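Local coordinates for regulatory protein SdiA (PDB 4LFU), which acts as a LuxR-type quorum-sensing receptor and transcription factor, activating cell-division gene transcription and responding to acyl-homoserine lactone autoinducers made by other bacteria, at residues Val57-Asn62 with Ala66-Tyr71. Residues are numbered along the deposited sequence; the frame is centred on the assembly and turned at random.
Sequences VAFYTN and AWVSYY
Val-68 of the helix and its two partners on the strand, Phe-59 and Thr-61, illustrate how a single branched residue can join a helix to one face of a sheet's outermost strand. Followed outward from the helix, the CB of Val-68 points toward the strand and divides there into two methyls with separate tasks. CG1, anti to the backbone N (chi1 170°), reaches the far end of the Phe-59 ring, lying 3.6 Å from Phe-59 CE2 and 3.7 Å from Phe-59 CZ. It approaches the ring obliquely, the two side chains extending head-on across the gap. The other methyl, CG2, stands anti to the carbonyl carbon of Val-68, and this turns it to Thr-61, whose CG2 it meets at 3.7 Å, the two side chains lying alongside and pointing opposite ways.

Phe-59 and Thr-61 are two residues apart on the strand and so project from the same side of it. Thr-61 also separates its two branches by chemistry: CG2 gives the apolar touch, whereas OG1 is hydrogen-bonded to Tyr-42 O and Tyr-63 N. The contact itself is entirely apolar and small, burying 106 Å² in all, with the CA atoms of Thr-61 and Val-68 still 8.6 Å apart. A tetraethylene glycol, probably from the crystallisation liquor, lies about 4 Å from the Phe-59 side chain.

Helix 65-73 follows strand 57-61 after a short turn and lies on one face of it, while on the other face Tyr-60 stacks on Tyr-27 of helix 23-36. The strand, outermost within this chain and paired with strand 41-47, is thus flanked by helices on both faces, the alpha/beta/alpha arrangement of the LuxR-type autoinducer-binding domain, a member of the GAF clan.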
# COMPACT_ATOMS: atom_id res chain seq x y z
N VAL A 57 -12.19 1.99 12.59
CA VAL A 57 -11.52 0.72 12.86
C VAL A 57 -12.55 -0.40 12.92
O VAL A 57 -13.46 -0.38 13.73
CB VAL A 57 -10.71 0.76 14.16
CG1 VAL A 57 -10.08 -0.61 14.45
CG2 VAL A 57 -9.65 1.84 14.09
N ALA A 58 -12.42 -1.39 12.04
CA ALA A 58 -13.37 -2.47 12.01
C ALA A 58 -12.62 -3.74 12.36
O ALA A 58 -11.45 -3.87 12.04
CB ALA A 58 -14.03 -2.55 10.66
N PHE A 59 -13.28 -4.65 13.07
CA PHE A 59 -12.60 -5.84 13.58
C PHE A 59 -13.45 -7.11 13.55
O PHE A 59 -14.67 -7.07 13.43
CB PHE A 59 -12.08 -5.60 15.00
CG PHE A 59 -13.16 -5.42 16.02
CD1 PHE A 59 -13.79 -4.19 16.17
CD2 PHE A 59 -13.55 -6.48 16.84
CE1 PHE A 59 -14.79 -4.03 17.11
CE2 PHE A 59 -14.54 -6.32 17.80
CZ PHE A 59 -15.17 -5.11 17.94
N TYR A 60 -12.78 -8.25 13.67
CA TYR A 60 -13.43 -9.52 13.92
C TYR A 60 -12.49 -10.40 14.70
O TYR A 60 -11.32 -10.59 14.34
CB TYR A 60 -13.81 -10.21 12.61
CG TYR A 60 -14.95 -11.19 12.77
CD1 TYR A 60 -16.28 -10.77 12.60
CD2 TYR A 60 -14.71 -12.52 13.10
CE1 TYR A 60 -17.32 -11.66 12.74
CE2 TYR A 60 -15.75 -13.42 13.25
CZ TYR A 60 -17.05 -12.99 13.07
OH TYR A 60 -18.09 -13.88 13.23
N THR A 61 -13.02 -10.95 15.79
CA THR A 61 -12.17 -11.64 16.73
C THR A 61 -12.92 -12.82 17.33
O THR A 61 -14.16 -12.86 17.28
CB THR A 61 -11.64 -10.62 17.81
OG1 THR A 61 -10.65 -11.26 18.61
CG2 THR A 61 -12.74 -10.12 18.69
N ASN A 62 -12.18 -13.80 17.87
CA ASN A 62 -12.81 -14.80 18.75
C ASN A 62 -12.51 -14.61 20.26
O ASN A 62 -12.75 -15.50 21.07
CB ASN A 62 -12.50 -16.23 18.31
CG ASN A 62 -11.03 -16.59 18.47
OD1 ASN A 62 -10.66 -17.75 18.39
ND2 ASN A 62 -10.21 -15.59 18.69
N ALA A 66 -16.67 -10.16 26.69
CA ALA A 66 -16.41 -9.27 27.84
C ALA A 66 -15.09 -8.51 27.73
O ALA A 66 -14.99 -7.36 28.19
CB ALA A 66 -16.48 -10.04 29.15
N TRP A 67 -14.09 -9.15 27.13
CA TRP A 67 -12.76 -8.55 26.88
C TRP A 67 -12.81 -7.43 25.84
O TRP A 67 -12.21 -6.38 26.01
CB TRP A 67 -11.76 -9.61 26.39
CG TRP A 67 -11.48 -10.73 27.35
CD1 TRP A 67 -12.23 -11.11 28.43
CD2 TRP A 67 -10.38 -11.64 27.27
NE1 TRP A 67 -11.66 -12.20 29.04
CE2 TRP A 67 -10.52 -12.55 28.35
CE3 TRP A 67 -9.28 -11.78 26.40
CZ2 TRP A 67 -9.60 -13.60 28.58
CZ3 TRP A 67 -8.35 -12.80 26.64
CH2 TRP A 67 -8.52 -13.70 27.74
N VAL A 68 -13.52 -7.69 24.75
CA VAL A 68 -13.69 -6.74 23.66
C VAL A 68 -14.44 -5.52 24.21
O VAL A 68 -14.02 -4.37 24.05
CB VAL A 68 -14.50 -7.39 22.47
CG1 VAL A 68 -14.91 -6.35 21.43
CG2 VAL A 68 -13.72 -8.50 21.83
N SER A 69 -15.54 -5.81 24.89
CA SER A 69 -16.38 -4.79 25.51
C SER A 69 -15.58 -3.94 26.50
O SER A 69 -15.78 -2.72 26.58
CB SER A 69 -17.58 -5.49 26.16
OG SER A 69 -18.45 -4.56 26.77
N TYR A 70 -14.65 -4.58 27.21
CA TYR A 70 -13.76 -3.90 28.18
C TYR A 70 -12.70 -3.04 27.51
O TYR A 70 -12.46 -1.91 27.92
CB TYR A 70 -13.07 -4.95 29.09
CG TYR A 70 -12.33 -4.40 30.29
CD1 TYR A 70 -13.02 -4.01 31.46
CD2 TYR A 70 -10.96 -4.30 30.28
CE1 TYR A 70 -12.34 -3.52 32.58
CE2 TYR A 70 -10.24 -3.79 31.40
CZ TYR A 70 -10.94 -3.40 32.54
OH TYR A 70 -10.22 -2.90 33.63
N TYR A 71 -12.05 -3.60 26.49
CA TYR A 71 -11.11 -2.85 25.62
C TYR A 71 -11.73 -1.58 25.02
O TYR A 71 -11.07 -0.54 24.93
CB TYR A 71 -10.61 -3.81 24.52
CG TYR A 71 -9.61 -3.29 23.51
CD1 TYR A 71 -10.01 -2.44 22.48
CD2 TYR A 71 -8.29 -3.74 23.52
CE1 TYR A 71 -9.10 -2.02 21.51
CE2 TYR A 71 -7.38 -3.32 22.54
CZ TYR A 71 -7.80 -2.46 21.56
OH TYR A 71 -6.93 -2.04 20.62